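Pesticidal crystal protein Cry2Aa (Bacillus thuringiensis serovar kurstaki, PDB 1I5P) kills dipteran and lepidopteran larvae by binding to their midgut epithelial cells and promoting colloid-osmotic lysis. Local coordinates at residues E27-S30 against L31-Q35; A111-N114 against A115-G119; L193-E197 against W198-A202; V559-G563 against R564-V568. All coordinates share one frame; numbering follows the deposited sequence.

Contact 1: E27-S30 against L31-Q35; sequences EHKS and LDTIQ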
loop_
_atom_site.group_PDB
_atom_site.type_symbol
_atom_site.label_atom_id
_atom_site.label_comp_id
_atom_site.label_asym_id
_atom_site.label_seq_id
_atom_site.Cartn_x
_atom_site.Cartn_y
_atom_site.Cartn_z
ATOM N N GLU A 27 -2.865 -4.821 14.456
ATOM C CA GLU A 27 -2.922 -3.982 15.647
ATOM C C GLU A 27 -2.703 -4.787 16.933
ATOM O O GLU A 27 -2.161 -4.270 17.907
ATOM C CB GLU A 27 -4.271 -3.254 15.724
ATOM C CG GLU A 27 -4.505 -2.161 14.680
ATOM C CD GLU A 27 -4.683 -2.690 13.263
ATOM O OE1 GLU A 27 -5.208 -3.810 13.091
ATOM O OE2 GLU A 27 -4.309 -1.971 12.310
ATOM N N HIS A 28 -3.111 -6.054 16.928
ATOM C CA HIS A 28 -2.981 -6.908 18.109
ATOM C C HIS A 28 -1.621 -7.579 18.221
ATOM O O HIS A 28 -1.315 -8.224 19.223
ATOM C CB HIS A 28 -4.082 -7.972 18.100
ATOM C CG HIS A 28 -5.451 -7.426 18.363
ATOM N ND1 HIS A 28 -6.603 -8.078 17.977
ATOM C CD2 HIS A 28 -5.853 -6.298 18.997
ATOM C CE1 HIS A 28 -7.654 -7.375 18.362
ATOM N NE2 HIS A 28 -7.228 -6.292 18.983
ATOM N N LYS A 29 -0.811 -7.418 17.184
ATOM C CA LYS A 29 0.517 -8.007 17.142
ATOM C C LYS A 29 1.557 -7.105 17.792
ATOM O O LYS A 29 1.490 -5.885 17.664
ATOM C CB LYS A 29 0.922 -8.254 15.687
ATOM C CG LYS A 29 1.130 -9.703 15.329
ATOM C CD LYS A 29 1.500 -9.843 13.858
ATOM C CE LYS A 29 0.444 -10.627 13.105
ATOM N NZ LYS A 29 0.791 -10.796 11.666
ATOM N N SER A 30 2.512 -7.709 18.493
ATOM C CA SER A 30 3.588 -6.949 19.123
ATOM C C SER A 30 4.622 -6.657 18.040
ATOM O O SER A 30 4.657 -7.330 17.009
ATOM C CB SER A 30 4.251 -7.767 20.226
ATOM O OG SER A 30 4.956 -8.863 19.669
ATOM N N LEU A 31 5.473 -5.668 18.276
ATOM C CA LEU A 31 6.491 -5.325 17.298
ATOM C C LEU A 31 7.487 -6.481 17.154
ATOM O O LEU A 31 7.957 -6.768 16.055
ATOM C CB LEU A 31 7.212 -4.042 17.715
ATOM C CG LEU A 31 8.096 -3.394 16.646
ATOM C CD1 LEU A 31 7.273 -3.097 15.391
ATOM C CD2 LEU A 31 8.704 -2.114 17.198
ATOM N N ASP A 32 7.802 -7.147 18.260
ATOM C CA ASP A 32 8.733 -8.271 18.210
ATOM C C ASP A 32 8.212 -9.362 17.287
ATOM O O ASP A 32 8.966 -9.950 16.516
ATOM C CB ASP A 32 8.952 -8.872 19.596
ATOM C CG ASP A 32 9.852 -10.085 19.555
ATOM O OD1 ASP A 32 11.056 -9.912 19.254
ATOM O OD2 ASP A 32 9.361 -11.209 19.803
ATOM N N THR A 33 6.918 -9.646 17.377
ATOM C CA THR A 33 6.311 -10.667 16.528
ATOM C C THR A 33 6.397 -10.229 15.064
ATOM O O THR A 33 6.737 -11.016 14.181
ATOM C CB THR A 33 4.829 -10.894 16.904
ATOM O OG1 THR A 33 4.754 -11.457 18.220
ATOM C CG2 THR A 33 4.148 -11.832 15.899
ATOM N N ILE A 34 6.083 -8.965 14.814
ATOM C CA ILE A 34 6.129 -8.425 13.462
ATOM C C ILE A 34 7.553 -8.464 12.912
ATOM O O ILE A 34 7.773 -8.830 11.757
ATOM C CB ILE A 34 5.599 -6.982 13.445
ATOM C CG1 ILE A 34 4.073 -7.007 13.599
ATOM C CG2 ILE A 34 6.030 -6.272 12.168
ATOM C CD1 ILE A 34 3.478 -5.675 14.011
ATOM N N GLN A 35 8.517 -8.088 13.744
ATOM C CA GLN A 35 9.913 -8.106 13.327
ATOM C C GLN A 35 10.322 -9.540 12.957
ATOM O O GLN A 35 11.004 -9.755 11.950
ATOM C CB GLN A 35 10.792 -7.540 14.451
ATOM C CG GLN A 35 12.274 -7.423 14.134
ATOM C CD GLN A 35 12.944 -6.337 14.958
ATOM O OE1 GLN A 35 12.618 -6.150 16.131
ATOM N NE2 GLN A 35 13.883 -5.617 14.350
HETATM O O HOH W 1 2.143 -10.883 18.997
#
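Ser30 and Thr33 meet through their hydroxyls at the start of helix 31-44. Ser30 OG and Thr33 OG1 are hydrogen-bonded at 3.0 Å, and either could be the donor. The two torsions bring the hydroxyls together. Ser30 holds OG between its backbone N and its carbonyl carbon (chi1 68°), which turns the hydroxyl over the first turn. Thr33 keeps OG1 beside its own backbone N (chi1 -66°), so the oxygen faces back to the serine. Ser30 OG also lies 3.1 Å from Thr33 N. Water 1 bridges the two residues. It accepts from Ser30 N and sits 2.8 Å from Thr33 OG1, which ties the threonine hydroxyl to the backbone just before the helix.

The methyl of Thr33 serves a different neighbour. Thr33 CG2 rests 3.7 Å from Lys29 CG. The two side chains cross at about a right angle. Further along the lysine, Lys29 CD lies 3.8 Å from Ile34 CG1. The Lys29 chain bends at its CG-CD bond, between the carbons that touch Thr33 and Ile34, and its NZ forms salt bridges with Asp420 and Glu37. The lysine thus packs with its methylenes and pairs with its tip. Ile34 N donates to Ser30 O at 3.1 Å, an almost straight bond of 163° that closes the first helical turn. Leu31 and Ile34 also touch helix 53-65, through Phe60 and Ser59. Ser30 is the N-cap of helix 31-44, and the whole is a serine-capped helix start with a side-chain link from the N-cap to the third residue of the helix.

Contact 2: A111-N114 against A115-G119; sequences ARVN and AELIG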
loop_
_atom_site.group_PDB
_atom_site.type_symbol
_atom_site.label_atom_id
_atom_site.label_comp_id
_atom_site.label_asym_id
_atom_site.label_seq_id
_atom_site.Cartn_x
_atom_site.Cartn_y
_atom_site.Cartn_z
ATOM N N ALA A 111 31.991 5.959 0.537
ATOM C CA ALA A 111 32.708 6.344 1.742
ATOM C C ALA A 111 31.953 7.419 2.521
ATOM O O ALA A 111 31.772 7.303 3.725
ATOM C CB ALA A 111 34.104 6.837 1.380
ATOM N N ARG A 112 31.505 8.464 1.834
ATOM C CA ARG A 112 30.783 9.540 2.507
ATOM C C ARG A 112 29.471 9.063 3.123
ATOM O O ARG A 112 29.142 9.415 4.257
ATOM C CB ARG A 112 30.504 10.694 1.539
ATOM C CG ARG A 112 29.838 11.894 2.207
ATOM C CD ARG A 112 30.631 12.339 3.433
ATOM N NE ARG A 112 30.041 13.500 4.093
ATOM C CZ ARG A 112 30.014 14.725 3.575
ATOM N NH1 ARG A 112 30.547 14.959 2.382
ATOM N NH2 ARG A 112 29.454 15.721 4.253
ATOM N N VAL A 113 28.718 8.270 2.366
ATOM C CA VAL A 113 27.452 7.735 2.851
ATOM C C VAL A 113 27.706 6.959 4.138
ATOM O O VAL A 113 27.009 7.147 5.136
ATOM C CB VAL A 113 26.803 6.796 1.808
ATOM C CG1 VAL A 113 25.798 5.868 2.484
ATOM C CG2 VAL A 113 26.118 7.620 0.729
ATOM N N ASN A 114 28.710 6.089 4.113
ATOM C CA ASN A 114 29.048 5.292 5.291
ATOM C C ASN A 114 29.420 6.142 6.501
ATOM O O ASN A 114 29.085 5.795 7.629
ATOM C CB ASN A 114 30.199 4.345 4.981
ATOM C CG ASN A 114 29.734 3.053 4.366
ATOM O OD1 ASN A 114 28.707 2.506 4.754
ATOM N ND2 ASN A 114 30.505 2.539 3.416
ATOM N N ALA A 115 30.113 7.250 6.263
ATOM C CA ALA A 115 30.502 8.139 7.353
ATOM C C ALA A 115 29.254 8.823 7.898
ATOM O O ALA A 115 29.120 9.033 9.108
ATOM C CB ALA A 115 31.513 9.182 6.852
ATOM N N GLU A 116 28.341 9.164 6.996
ATOM C CA GLU A 116 27.098 9.813 7.381
ATOM C C GLU A 116 26.192 8.869 8.163
ATOM O O GLU A 116 25.452 9.310 9.039
ATOM C CB GLU A 116 26.361 10.334 6.145
ATOM C CG GLU A 116 27.036 11.507 5.461
ATOM C CD GLU A 116 27.284 12.669 6.408
ATOM O OE1 GLU A 116 26.585 12.759 7.440
ATOM O OE2 GLU A 116 28.172 13.499 6.115
ATOM N N LEU A 117 26.239 7.576 7.849
ATOM C CA LEU A 117 25.411 6.610 8.571
ATOM C C LEU A 117 25.903 6.519 10.006
ATOM O O LEU A 117 25.113 6.430 10.948
ATOM C CB LEU A 117 25.473 5.224 7.919
ATOM C CG LEU A 117 24.698 5.008 6.610
ATOM C CD1 LEU A 117 24.893 3.579 6.142
ATOM C CD2 LEU A 117 23.219 5.297 6.818
ATOM N N ILE A 118 27.221 6.539 10.159
ATOM C CA ILE A 118 27.841 6.476 11.469
ATOM C C ILE A 118 27.503 7.730 12.270
ATOM O O ILE A 118 27.152 7.649 13.449
ATOM C CB ILE A 118 29.380 6.347 11.335
ATOM C CG1 ILE A 118 29.734 4.945 10.831
ATOM C CG2 ILE A 118 30.057 6.631 12.667
ATOM C CD1 ILE A 118 31.173 4.795 10.386
ATOM N N GLY A 119 27.595 8.884 11.621
ATOM C CA GLY A 119 27.311 10.136 12.302
ATOM C C GLY A 119 25.859 10.289 12.707
ATOM O O GLY A 119 25.545 10.774 13.801
HETATM O O HOH W 2 27.537 15.981 6.498
#
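The backbone from Ala111 to Gly119 is one unbroken alpha-helical run, in which Ala115 N, Glu116 N, Leu117 N and Ile118 N each donate to the carbonyl oxygen four residues earlier. Of these bonds, Leu117 N to Val113 O measures 2.9 Å.

The main side-chain link is the salt bridge between Arg112 and Glu116, one turn apart. Arg112 NE donates to Glu116 OE2 at 2.8 Å, with an angle of 150° at the hydrogen. The carboxylate oxygen uses its anti lone pair, on the side away from OE1. It sits at the edge of the guanidinium, 16° out of its plane. Arg112 NH2 reaches Glu116 OE2 at 3.2 Å, but this second bond is weak. The two flat groups are not coplanar: their planes are 46° apart. A bend at chi2 turns the Arg112 chain along the helix, so that NE reaches the glutamate one turn on. Glu116 bends at its own chi2, and Glu116 CG passes 3.2 Å from Arg112 O. Water 2 lies in the guanidinium plane. It accepts from Arg112 NH2 and donates to Glu116 OE2 at 2.6 Å. OE2 is therefore gripped by NE, by the water and weakly by NH2, which should favour the charged carboxylate. Apolar contact is slight; Val113 CG1 and Leu117 CG are 4.4 Å apart.

The other glutamate oxygen, OE1, forms a salt bridge with Arg160 of helix 145-160. Leu117 touches Met90 and Gln91 of helix 88-101, and Val113 packs on Leu173 and Leu176 of helix 170-193, so this part of helix 107-135 meets three other helices of the N-terminal bundle.

Contact 3: L193-E197 against W198-A202; sequences LNADE and WGISA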
loop_
_atom_site.group_PDB
_atom_site.type_symbol
_atom_site.label_atom_id
_atom_site.label_comp_id
_atom_site.label_asym_id
_atom_site.label_seq_id
_atom_site.Cartn_x
_atom_site.Cartn_y
_atom_site.Cartn_z
ATOM N N LEU A 193 5.163 16.853 20.401
ATOM C CA LEU A 193 4.353 16.083 21.342
ATOM C C LEU A 193 4.898 15.974 22.764
ATOM O O LEU A 193 4.173 15.597 23.685
ATOM C CB LEU A 193 4.096 14.682 20.773
ATOM C CG LEU A 193 3.300 14.663 19.458
ATOM C CD1 LEU A 193 3.155 13.235 18.946
ATOM C CD2 LEU A 193 1.928 15.300 19.682
ATOM N N ASN A 194 6.168 16.314 22.941
ATOM C CA ASN A 194 6.808 16.259 24.252
ATOM C C ASN A 194 7.261 17.648 24.688
ATOM O O ASN A 194 8.086 17.785 25.594
ATOM C CB ASN A 194 8.011 15.317 24.194
ATOM C CG ASN A 194 7.603 13.881 23.954
ATOM O OD1 ASN A 194 7.246 13.170 24.889
ATOM N ND2 ASN A 194 7.632 13.453 22.694
ATOM N N ALA A 195 6.709 18.671 24.039
ATOM C CA ALA A 195 7.061 20.064 24.312
ATOM C C ALA A 195 7.062 20.432 25.795
ATOM O O ALA A 195 8.085 20.841 26.339
ATOM C CB ALA A 195 6.120 20.989 23.547
ATOM N N ASP A 196 5.912 20.301 26.440
ATOM C CA ASP A 196 5.810 20.631 27.855
ATOM C C ASP A 196 6.750 19.774 28.697
ATOM O O ASP A 196 7.467 20.286 29.553
ATOM C CB ASP A 196 4.366 20.453 28.330
ATOM C CG ASP A 196 3.416 21.449 27.687
ATOM O OD1 ASP A 196 2.188 21.229 27.752
ATOM O OD2 ASP A 196 3.898 22.455 27.120
ATOM N N GLU A 197 6.752 18.471 28.440
ATOM C CA GLU A 197 7.603 17.537 29.173
ATOM C C GLU A 197 9.098 17.842 29.041
ATOM O O GLU A 197 9.869 17.596 29.967
ATOM C CB GLU A 197 7.353 16.096 28.696
ATOM C CG GLU A 197 5.986 15.488 29.024
ATOM C CD GLU A 197 4.851 15.992 28.134
ATOM O OE1 GLU A 197 5.123 16.602 27.079
ATOM O OE2 GLU A 197 3.672 15.760 28.489
ATOM N N TRP A 198 9.511 18.378 27.897
ATOM C CA TRP A 198 10.925 18.669 27.681
ATOM C C TRP A 198 11.334 20.103 27.993
ATOM O O TRP A 198 12.506 20.455 27.880
ATOM C CB TRP A 198 11.312 18.329 26.237
ATOM C CG TRP A 198 11.262 16.857 25.931
ATOM C CD1 TRP A 198 10.935 15.846 26.792
ATOM C CD2 TRP A 198 11.564 16.233 24.678
ATOM N NE1 TRP A 198 11.017 14.632 26.152
ATOM C CE2 TRP A 198 11.401 14.841 24.854
ATOM C CE3 TRP A 198 11.957 16.717 23.422
ATOM C CZ2 TRP A 198 11.618 13.926 23.818
ATOM C CZ3 TRP A 198 12.173 15.806 22.391
ATOM C CH2 TRP A 198 12.002 14.425 22.598
ATOM N N GLY A 199 10.367 20.925 28.388
ATOM C CA GLY A 199 10.665 22.307 28.708
ATOM C C GLY A 199 10.799 23.191 27.482
ATOM O O GLY A 199 11.429 24.244 27.535
ATOM N N ILE A 200 10.202 22.764 26.375
ATOM C CA ILE A 200 10.254 23.515 25.125
ATOM C C ILE A 200 9.431 24.794 25.230
ATOM O O ILE A 200 8.318 24.778 25.751
ATOM C CB ILE A 200 9.717 22.655 23.951
ATOM C CG1 ILE A 200 10.612 21.425 23.760
ATOM C CG2 ILE A 200 9.643 23.481 22.677
ATOM C CD1 ILE A 200 12.077 21.752 23.505
ATOM N N SER A 201 9.979 25.901 24.735
ATOM C CA SER A 201 9.276 27.180 24.780
ATOM C C SER A 201 8.146 27.214 23.765
ATOM O O SER A 201 8.095 26.404 22.842
ATOM C CB SER A 201 10.233 28.339 24.490
ATOM O OG SER A 201 10.561 28.395 23.109
ATOM N N ALA A 202 7.244 28.170 23.940
ATOM C CA ALA A 202 6.111 28.325 23.038
ATOM C C ALA A 202 6.602 28.704 21.650
ATOM O O ALA A 202 6.070 28.237 20.648
ATOM C CB ALA A 202 5.167 29.395 23.571
#
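Asn194 and Trp198 make a CH-pi contact. Asn194 CB stands over one face of the Trp198 indole, 3.6 Å from the centroid of the five-membered ring and 14° off its normal. The closest ring atom is Trp198 CE2, at 3.5 Å from Asn194 CB. The amide plane runs nearly parallel to the ring, 15° apart. Asn194 keeps CG beside its backbone N, and ND2 donates to the carbonyl oxygens of Asp190 and Lys71. These two bonds probably fix the amide's rotation and hold it flat by the indole.

Hydrogen bonds of the backbone form the second group. Trp198 N donates to Asn194 O at 2.8 Å, and more weakly to Ala195 O. Ile200 N returns to Ala195 O at 2.9 Å. Gly199 N bonds to Asp196 O at 3.2 Å.

Apolar contact comes last. Ala195 CB meets Ile200 CB at 4.0 Å, across the helix end at Gly199. Trp198 and Ile200 also touch Ile146 and Thr147 of helix 145-160.

The bonds from Ile200 N to Ala195 O and from Gly199 N to Asp196 O, with positive phi at Gly199 (79°), make a Schellman motif. The apolar contact of Ala195 and Ile200 is its usual companion. The motif ends the short helix 195-198 before Ser201 caps helix 202-232.

Contact 4: V559-G563 against R564-V568; sequences VTING and RVYTV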
loop_
_atom_site.group_PDB
_atom_site.type_symbol
_atom_site.label_atom_id
_atom_site.label_comp_id
_atom_site.label_asym_id
_atom_site.label_seq_id
_atom_site.Cartn_x
_atom_site.Cartn_y
_atom_site.Cartn_z
ATOM N N VAL A 559 -21.508 16.345 2.890
ATOM C CA VAL A 559 -21.420 15.092 3.620
ATOM C C VAL A 559 -22.695 14.843 4.410
ATOM O O VAL A 559 -23.152 15.703 5.161
ATOM C CB VAL A 559 -20.219 15.102 4.591
ATOM C CG1 VAL A 559 -20.142 13.783 5.339
ATOM C CG2 VAL A 559 -18.934 15.356 3.820
ATOM N N THR A 560 -23.265 13.661 4.230
ATOM C CA THR A 560 -24.477 13.298 4.935
ATOM C C THR A 560 -24.208 12.064 5.778
ATOM O O THR A 560 -23.827 11.007 5.263
ATOM C CB THR A 560 -25.631 13.015 3.958
ATOM O OG1 THR A 560 -25.812 14.151 3.103
ATOM C CG2 THR A 560 -26.926 12.762 4.717
ATOM N N ILE A 561 -24.400 12.217 7.084
ATOM C CA ILE A 561 -24.187 11.141 8.036
ATOM C C ILE A 561 -24.933 11.489 9.325
ATOM O O ILE A 561 -24.955 12.649 9.736
ATOM C CB ILE A 561 -22.674 10.964 8.317
ATOM C CG1 ILE A 561 -22.446 9.794 9.272
ATOM C CG2 ILE A 561 -22.085 12.263 8.864
ATOM C CD1 ILE A 561 -20.986 9.393 9.386
ATOM N N ASN A 562 -25.558 10.493 9.949
ATOM C CA ASN A 562 -26.307 10.715 11.185
ATOM C C ASN A 562 -27.470 11.673 10.943
ATOM O O ASN A 562 -27.888 12.393 11.849
ATOM C CB ASN A 562 -25.398 11.319 12.260
ATOM C CG ASN A 562 -24.230 10.415 12.628
ATOM O OD1 ASN A 562 -23.152 10.898 12.987
ATOM N ND2 ASN A 562 -24.442 9.107 12.562
ATOM N N GLY A 563 -27.988 11.689 9.722
ATOM C CA GLY A 563 -29.086 12.585 9.413
ATOM C C GLY A 563 -28.622 14.030 9.363
ATOM O O GLY A 563 -29.432 14.945 9.219
ATOM N N ARG A 564 -27.314 14.238 9.482
ATOM C CA ARG A 564 -26.750 15.583 9.439
ATOM C C ARG A 564 -26.124 15.829 8.068
ATOM O O ARG A 564 -25.505 14.934 7.485
ATOM C CB ARG A 564 -25.673 15.750 10.517
ATOM C CG ARG A 564 -26.042 15.218 11.897
ATOM C CD ARG A 564 -24.896 15.466 12.877
ATOM N NE ARG A 564 -24.964 14.616 14.064
ATOM C CZ ARG A 564 -23.992 14.513 14.968
ATOM N NH1 ARG A 564 -22.869 15.207 14.828
ATOM N NH2 ARG A 564 -24.135 13.707 16.011
ATOM N N VAL A 565 -26.280 17.045 7.555
ATOM C CA VAL A 565 -25.710 17.393 6.261
ATOM C C VAL A 565 -24.689 18.508 6.428
ATOM O O VAL A 565 -25.043 19.630 6.784
ATOM C CB VAL A 565 -26.791 17.876 5.275
ATOM C CG1 VAL A 565 -26.180 18.087 3.897
ATOM C CG2 VAL A 565 -27.923 16.867 5.211
ATOM N N TYR A 566 -23.422 18.198 6.183
ATOM C CA TYR A 566 -22.372 19.201 6.298
ATOM C C TYR A 566 -21.976 19.667 4.906
ATOM O O TYR A 566 -21.721 18.854 4.018
ATOM C CB TYR A 566 -21.145 18.632 7.010
ATOM C CG TYR A 566 -21.420 18.067 8.383
ATOM C CD1 TYR A 566 -21.903 16.769 8.540
ATOM C CD2 TYR A 566 -21.187 18.826 9.527
ATOM C CE1 TYR A 566 -22.143 16.236 9.805
ATOM C CE2 TYR A 566 -21.426 18.305 10.799
ATOM C CZ TYR A 566 -21.900 17.012 10.928
ATOM O OH TYR A 566 -22.135 16.503 12.182
ATOM N N THR A 567 -21.920 20.980 4.723
ATOM C CA THR A 567 -21.556 21.545 3.433
ATOM C C THR A 567 -20.304 22.406 3.532
ATOM O O THR A 567 -20.245 23.350 4.317
ATOM C CB THR A 567 -22.704 22.401 2.865
ATOM O OG1 THR A 567 -23.899 21.616 2.804
ATOM C CG2 THR A 567 -22.362 22.897 1.469
ATOM N N VAL A 568 -19.295 22.064 2.739
ATOM C CA VAL A 568 -18.055 22.827 2.723
ATOM C C VAL A 568 -17.895 23.394 1.323
ATOM O O VAL A 568 -17.634 22.659 0.369
ATOM C CB VAL A 568 -16.837 21.950 3.058
ATOM C CG1 VAL A 568 -15.582 22.805 3.095
ATOM C CG2 VAL A 568 -17.052 21.262 4.397
#
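Val559 and Tyr566 face each other at the closely packed end of this beta hairpin. They form a hydrogen-bonded antiparallel pair: Val559 N donates to Tyr566 O at 2.8 Å, and Tyr566 N donates back to Val559 O at 2.7 Å. Val559 CB and Tyr566 CB are 4.4 Å apart. Ile561 lies on the same face. It sets CG2 between its backbone N and carbonyl carbon, which brings this methyl to the edge of the tyrosine ring, with Ile561 CG2 4.1 Å from Tyr566 CE1. On that face Arg564 also runs out, extended from CG to NE. Arg564 NH1 donates to Tyr566 OH at 3.0 Å, with an angle of 160° and the hydroxyl close to the guanidinium plane. The bond probably helps to fix the guanidinium; the hydroxyl also has a weak bond to Asn594 O.

The other face is looser. Thr560 and Val565 form the non-hydrogen-bonded pair and lie side by side, pointing the same way. Thr560 OG1 is 4.0 Å from Val565 CG1, and Val565 is exposed. At the turn Gly563 is exposed, while Asn562 is held by its amide. Both have positive phi and form the corners of a type I' turn. Arg564 N closes it on Ile561 O at 2.9 Å. Asn562 OD1 lies over one face of the guanidinium, toward its rim, and accepts from Val596 N.

Strand 602-610 pairs with strand 555-561 on its other edge, where Thr560 bonds to Asp606. Val559 touches Leu545 and Leu547 of strand 541-550 and Ile592 of strand 585-597. The face of Val559, Ile561 and Tyr566 is thus turned to the second sheet of the sandwich.

In the fold
Contacts 2 and 3 belong to the N-terminal helical domain, while contact 4 lies in the C-terminal beta sandwich. Contacts 2 and 3 both reach helix 145-160, through Glu116 to Arg160 and through Trp198 to Ile146. Contacts 2 and 4 are farthest apart, about 53 Å between centres. Contact 1 lies nearest the chain's centre, yet it is a surface contact; the other three are partly buried. No two contacts touch. Contacts 1 and 3 sit at helix ends: a hydroxyl pair and a water mark a start, backbone bonds and an indole face a finish. Contact 2 lies within a long helix and relies on charge. Contact 4 uses strand pairing, with Val559, Ile561 and Tyr566 facing the other sheet.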